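Local atomic coordinates of adhesion and penetration protein autotransporter (Haemophilus influenzae, PDB entry 3SYJ), a protein that promotes bacterial adherence, invasion and cell-to-cell aggregation from the cell surface, and is probably also a serine protease. Residues I492-E497 with C673-W678; E518-P523 with E564-L569. All blocks are in the same frame, centred on the assembly; numbering follows the deposited sequence.

Interaction 1 (I492-E497 with C673-W678); sequences IQNTDE and CTRSDW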
loop_
_atom_site.group_PDB
_atom_site.type_symbol
_atom_site.label_atom_id
_atom_site.label_comp_id
_atom_site.label_asym_id
_atom_site.label_seq_id
_atom_site.Cartn_x
_atom_site.Cartn_y
_atom_site.Cartn_z
ATOM N N ILE A 492 4.900 44.371 -8.140
ATOM C CA ILE A 492 5.782 44.655 -7.019
ATOM C C ILE A 492 7.090 45.222 -7.559
ATOM O O ILE A 492 7.727 44.613 -8.411
ATOM C CB ILE A 492 6.061 43.391 -6.174
ATOM C CG1 ILE A 492 4.750 42.721 -5.751
ATOM C CG2 ILE A 492 6.878 43.735 -4.935
ATOM C CD1 ILE A 492 4.950 41.341 -5.149
ATOM N N GLN A 493 7.476 46.402 -7.090
ATOM C CA GLN A 493 8.774 46.957 -7.443
ATOM C C GLN A 493 9.846 46.223 -6.661
ATOM O O GLN A 493 9.850 46.232 -5.428
ATOM C CB GLN A 493 8.835 48.440 -7.121
ATOM C CG GLN A 493 7.840 49.267 -7.885
ATOM C CD GLN A 493 8.156 50.736 -7.785
ATOM O OE1 GLN A 493 9.183 51.189 -8.280
ATOM N NE2 GLN A 493 7.275 51.492 -7.131
ATOM N N ASN A 494 10.746 45.575 -7.381
ATOM C CA ASN A 494 11.810 44.832 -6.744
ATOM C C ASN A 494 13.006 44.811 -7.673
ATOM O O ASN A 494 12.847 44.852 -8.891
ATOM C CB ASN A 494 11.356 43.407 -6.411
ATOM C CG ASN A 494 11.082 42.580 -7.651
ATOM O OD1 ASN A 494 10.100 42.815 -8.362
ATOM N ND2 ASN A 494 11.942 41.602 -7.913
ATOM N N THR A 495 14.194 44.754 -7.081
ATOM C CA THR A 495 15.458 44.805 -7.812
ATOM C C THR A 495 16.160 43.446 -7.896
ATOM O O THR A 495 16.760 43.125 -8.924
ATOM C CB THR A 495 16.437 45.830 -7.174
ATOM O OG1 THR A 495 16.033 47.160 -7.515
ATOM C CG2 THR A 495 17.853 45.611 -7.681
ATOM N N ASP A 496 16.087 42.653 -6.823
ATOM C CA ASP A 496 16.882 41.420 -6.732
ATOM C C ASP A 496 16.303 40.419 -5.732
ATOM O O ASP A 496 15.175 40.587 -5.269
ATOM C CB ASP A 496 18.338 41.755 -6.382
ATOM C CG ASP A 496 18.457 42.618 -5.142
ATOM O OD1 ASP A 496 17.746 42.335 -4.158
ATOM O OD2 ASP A 496 19.265 43.573 -5.149
ATOM N N GLU A 497 17.072 39.380 -5.400
ATOM C CA GLU A 497 16.583 38.325 -4.511
ATOM C C GLU A 497 16.593 38.719 -3.036
ATOM O O GLU A 497 16.118 37.970 -2.191
ATOM C CB GLU A 497 17.321 37.004 -4.732
ATOM C CG GLU A 497 18.777 37.165 -5.123
ATOM C CD GLU A 497 19.480 35.837 -5.355
ATOM O OE1 GLU A 497 19.171 34.856 -4.642
ATOM O OE2 GLU A 497 20.352 35.783 -6.250
ATOM N N CYS A 673 11.423 32.725 -19.851
ATOM C CA CYS A 673 11.154 34.049 -19.304
ATOM C C CYS A 673 12.317 34.543 -18.467
ATOM O O CYS A 673 12.723 33.880 -17.515
ATOM C CB CYS A 673 9.901 34.019 -18.431
ATOM S SG CYS A 673 8.384 33.963 -19.355
ATOM N N THR A 674 12.837 35.716 -18.810
ATOM C CA THR A 674 13.947 36.307 -18.068
ATOM C C THR A 674 13.731 37.802 -17.927
ATOM O O THR A 674 13.183 38.444 -18.828
ATOM C CB THR A 674 15.291 36.101 -18.796
ATOM O OG1 THR A 674 15.203 36.669 -20.105
ATOM C CG2 THR A 674 15.632 34.629 -18.914
ATOM N N ARG A 675 14.155 38.352 -16.791
ATOM C CA ARG A 675 14.089 39.793 -16.567
ATOM C C ARG A 675 15.472 40.436 -16.676
ATOM O O ARG A 675 16.454 39.918 -16.152
ATOM C CB ARG A 675 13.454 40.137 -15.212
ATOM C CG ARG A 675 13.791 41.561 -14.781
ATOM C CD ARG A 675 12.649 42.316 -14.120
ATOM N NE ARG A 675 12.727 42.217 -12.674
ATOM C CZ ARG A 675 12.433 43.191 -11.815
ATOM N NH1 ARG A 675 12.043 44.390 -12.233
ATOM N NH2 ARG A 675 12.550 42.956 -10.515
ATOM N N SER A 676 15.546 41.566 -17.365
ATOM C CA SER A 676 16.814 42.247 -17.553
ATOM C C SER A 676 17.195 43.000 -16.295
ATOM O O SER A 676 16.428 43.834 -15.820
ATOM C CB SER A 676 16.718 43.220 -18.719
ATOM O OG SER A 676 17.740 44.195 -18.642
ATOM N N ASP A 677 18.379 42.708 -15.759
ATOM C CA ASP A 677 18.916 43.452 -14.619
ATOM C C ASP A 677 19.115 44.926 -14.971
ATOM O O ASP A 677 19.038 45.807 -14.105
ATOM C CB ASP A 677 20.253 42.862 -14.158
ATOM C CG ASP A 677 20.089 41.553 -13.409
ATOM O OD1 ASP A 677 19.027 41.349 -12.786
ATOM O OD2 ASP A 677 21.028 40.729 -13.431
ATOM N N TRP A 678 19.369 45.183 -16.251
ATOM C CA TRP A 678 19.731 46.521 -16.699
ATOM C C TRP A 678 18.527 47.446 -16.854
ATOM O O TRP A 678 18.620 48.638 -16.576
ATOM C CB TRP A 678 20.543 46.471 -18.002
ATOM C CG TRP A 678 21.096 47.818 -18.376
ATOM C CD1 TRP A 678 20.574 48.695 -19.283
ATOM C CD2 TRP A 678 22.253 48.458 -17.820
ATOM N NE1 TRP A 678 21.338 49.836 -19.335
ATOM C CE2 TRP A 678 22.374 49.717 -18.445
ATOM C CE3 TRP A 678 23.200 48.090 -16.860
ATOM C CZ2 TRP A 678 23.403 50.607 -18.140
ATOM C CZ3 TRP A 678 24.218 48.973 -16.557
ATOM C CH2 TRP A 678 24.314 50.214 -17.194
HETATM O O HOH W 1 17.776 45.209 -11.539
HETATM O O HOH W 2 18.922 41.804 -9.938
#
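Asn-494 meets Arg-675 at the end of the short, weakly bonded strand 493-494, where the backbone carbonyl of Asn-494 takes the tip of the arginine. NH2 of Arg-675 donates to O of Asn-494 in a hydrogen bond bent to 149° at the hydrogen; the modelled distance of 2.5 Å is shorter than usual, and its exact value is doubtful. The donor stands above the carbonyl plane, 51° out of it, while the oxygen lies at the guanidinium edge, tilted somewhat from its plane. The Asn-494 side chain crosses close beside the same NH2. Arg-675 leaves its strand with CG anti to the backbone N (chi1 161°), and bends at chi2 and chi3 carry the long chain across to the carbonyl.

Strand 493-494 is the last in a nine-strand parallel sheet, one face of the right-handed beta-helix on which the Hap passenger domain is built. Strand 669-675, paired with 682-688, forms a beta-hairpin whose strands are cross-linked by the disulfide Cys-673 to Cys-684, and Arg-675 links the end of that hairpin to the beta-helix. Arginine suits this task because its several N-H groups can serve different partners: NH2 also bonds Asn-540 OD1, and NH1 bonds Gly-680 O.

One residue further on, CB of Thr-495 points away from 673-678, and the residue takes part through its backbone carbonyl. Two waters join that carbonyl to Asp-677. The first is 2.9 Å from Asp-677 O but only weakly bonded to Thr-495 O; the second donates to Thr-495 O at 2.7 Å and to Asp-677 OD1 at 2.9 Å. An aspartate fits here because its two carboxylate oxygens can divide the work, OD1 accepting from water while OD2 forms a salt bridge with Arg-592.

Interaction 2 (E518-P523 with E564-L569); sequences ESIVLP and EDRTLL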
loop_
_atom_site.group_PDB
_atom_site.type_symbol
_atom_site.label_atom_id
_atom_site.label_comp_id
_atom_site.label_asym_id
_atom_site.label_seq_id
_atom_site.Cartn_x
_atom_site.Cartn_y
_atom_site.Cartn_z
ATOM N N GLU A 518 -2.390 47.374 -14.869
ATOM C CA GLU A 518 -3.741 47.814 -15.207
ATOM C C GLU A 518 -3.986 47.883 -16.718
ATOM O O GLU A 518 -4.975 47.349 -17.212
ATOM C CB GLU A 518 -4.022 49.171 -14.551
ATOM C CG GLU A 518 -5.252 49.896 -15.069
ATOM C CD GLU A 518 -5.628 51.089 -14.201
ATOM O OE1 GLU A 518 -5.783 50.906 -12.972
ATOM O OE2 GLU A 518 -5.769 52.206 -14.745
ATOM N N SER A 519 -3.085 48.535 -17.448
ATOM C CA SER A 519 -3.224 48.646 -18.895
ATOM C C SER A 519 -1.923 48.327 -19.594
ATOM O O SER A 519 -0.854 48.531 -19.031
ATOM C CB SER A 519 -3.654 50.056 -19.295
ATOM O OG SER A 519 -3.487 50.250 -20.699
ATOM N N ILE A 520 -2.017 47.825 -20.821
ATOM C CA ILE A 520 -0.844 47.630 -21.664
ATOM C C ILE A 520 -0.875 48.569 -22.866
ATOM O O ILE A 520 -0.136 48.393 -23.830
ATOM C CB ILE A 520 -0.715 46.182 -22.147
ATOM C CG1 ILE A 520 -2.017 45.722 -22.806
ATOM C CG2 ILE A 520 -0.342 45.274 -20.987
ATOM C CD1 ILE A 520 -1.841 44.540 -23.728
ATOM N N VAL A 521 -1.741 49.571 -22.807
ATOM C CA VAL A 521 -1.739 50.614 -23.819
ATOM C C VAL A 521 -0.917 51.802 -23.327
ATOM O O VAL A 521 -1.262 52.451 -22.344
ATOM C CB VAL A 521 -3.161 51.057 -24.180
ATOM C CG1 VAL A 521 -3.117 52.211 -25.168
ATOM C CG2 VAL A 521 -3.943 49.884 -24.755
ATOM N N LEU A 522 0.186 52.070 -24.010
ATOM C CA LEU A 522 1.068 53.165 -23.637
ATOM C C LEU A 522 0.339 54.487 -23.515
ATOM O O LEU A 522 -0.496 54.828 -24.358
ATOM C CB LEU A 522 2.190 53.293 -24.655
ATOM C CG LEU A 522 3.129 52.100 -24.574
ATOM C CD1 LEU A 522 4.027 52.059 -25.784
ATOM C CD2 LEU A 522 3.933 52.189 -23.283
ATOM N N PRO A 523 0.661 55.245 -22.459
ATOM C CA PRO A 523 0.112 56.585 -22.253
ATOM C C PRO A 523 0.845 57.561 -23.154
ATOM O O PRO A 523 1.633 57.135 -23.997
ATOM C CB PRO A 523 0.474 56.886 -20.800
ATOM C CG PRO A 523 1.717 56.105 -20.558
ATOM C CD PRO A 523 1.654 54.885 -21.431
ATOM N N GLU A 564 -6.123 36.962 -20.137
ATOM C CA GLU A 564 -5.425 35.704 -20.334
ATOM C C GLU A 564 -3.953 35.923 -20.714
ATOM O O GLU A 564 -3.094 35.092 -20.418
ATOM C CB GLU A 564 -6.159 34.867 -21.386
ATOM C CG GLU A 564 -7.626 34.561 -21.033
ATOM C CD GLU A 564 -8.560 35.777 -21.138
ATOM O OE1 GLU A 564 -8.408 36.583 -22.084
ATOM O OE2 GLU A 564 -9.460 35.920 -20.278
ATOM N N ASP A 565 -3.659 37.059 -21.340
ATOM C CA ASP A 565 -2.304 37.339 -21.814
ATOM C C ASP A 565 -1.487 38.223 -20.867
ATOM O O ASP A 565 -1.000 39.281 -21.267
ATOM C CB ASP A 565 -2.347 37.985 -23.204
ATOM C CG ASP A 565 -1.015 37.884 -23.934
ATOM O OD1 ASP A 565 -0.048 37.377 -23.324
ATOM O OD2 ASP A 565 -0.933 38.305 -25.113
ATOM N N ARG A 566 -1.341 37.790 -19.619
ATOM C CA ARG A 566 -0.519 38.503 -18.648
ATOM C C ARG A 566 0.372 37.498 -17.947
ATOM O O ARG A 566 -0.092 36.436 -17.555
ATOM C CB ARG A 566 -1.389 39.221 -17.615
ATOM C CG ARG A 566 -2.364 40.224 -18.200
ATOM C CD ARG A 566 -1.647 41.369 -18.898
ATOM N NE ARG A 566 -2.438 42.596 -18.832
ATOM C CZ ARG A 566 -3.189 43.059 -19.827
ATOM N NH1 ARG A 566 -3.246 42.402 -20.982
ATOM N NH2 ARG A 566 -3.878 44.183 -19.668
ATOM N N THR A 567 1.647 37.824 -17.788
ATOM C CA THR A 567 2.587 36.868 -17.215
ATOM C C THR A 567 3.213 37.378 -15.936
ATOM O O THR A 567 3.556 38.554 -15.827
ATOM C CB THR A 567 3.713 36.522 -18.202
ATOM O OG1 THR A 567 3.141 35.980 -19.392
ATOM C CG2 THR A 567 4.673 35.513 -17.597
ATOM N N LEU A 568 3.345 36.477 -14.972
ATOM C CA LEU A 568 4.066 36.745 -13.740
ATOM C C LEU A 568 5.263 35.805 -13.663
ATOM O O LEU A 568 5.112 34.584 -13.671
ATOM C CB LEU A 568 3.154 36.546 -12.523
ATOM C CG LEU A 568 3.783 36.640 -11.124
ATOM C CD1 LEU A 568 4.579 37.927 -10.943
ATOM C CD2 LEU A 568 2.706 36.519 -10.036
ATOM N N LEU A 569 6.455 36.380 -13.601
ATOM C CA LEU A 569 7.659 35.582 -13.487
ATOM C C LEU A 569 8.153 35.581 -12.048
ATOM O O LEU A 569 8.374 36.639 -11.459
ATOM C CB LEU A 569 8.746 36.118 -14.424
ATOM C CG LEU A 569 10.180 35.622 -14.187
ATOM C CD1 LEU A 569 10.276 34.112 -14.355
ATOM C CD2 LEU A 569 11.172 36.335 -15.114
#
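A chi1 of 53° sets Ile-520 CG1 between its own backbone N and carbonyl carbon, and this brings both branches of the side chain against Arg-566. On the other side, Arg-566 bends at chi2 (-63°), which helps carry its guanidinium to the isoleucine. There CG2 of Ile-520 sits over the centre of one face of the guanidinium, 3.8 Å from CZ, and CD1 reaches NH1 at 3.8 Å. Pairing of this kind suits both residues: the face of a guanidinium is poorly solvated and accepts aliphatic carbon, while its N-H groups point outward in the plane. Near that plane, at the edge, lies O of Glu-518, 4.2 Å from NH2, too far for a hydrogen bond. The loop bearing Ile-520 is shaped by an ST turn, in which Ser-519 OG accepts from Val-521 N at 2.8 Å. This is plain packing at a partly buried place: the loop between strands 510-514 and 536-539 rests on the residue that leads into strand 567-575, a strand of the beta-helix that runs parallel to strands 536-539 and 586-593.

How the interactions relate
Both interactions lie in the beta-helical stem of the passenger domain, with centres about 16 Å apart, and interaction 2 is nested along the chain inside the loop closed by interaction 1. The order is 492-497, 518-523, 564-569 and 673-678. They meet directly where CD2 of Leu-569, on strand 567-575, packs against the backbone of the hairpin strand 669-675, 3.8 Å from Cys-673 O. Strand 536-539 is a shared neighbour: Ala-538 touches both Arg-675 and Leu-569. Each contact uses an arginine to join an irregular excursion to the regular coils, a hairpin in interaction 1 and a long loop in interaction 2, away from the probable protease active site.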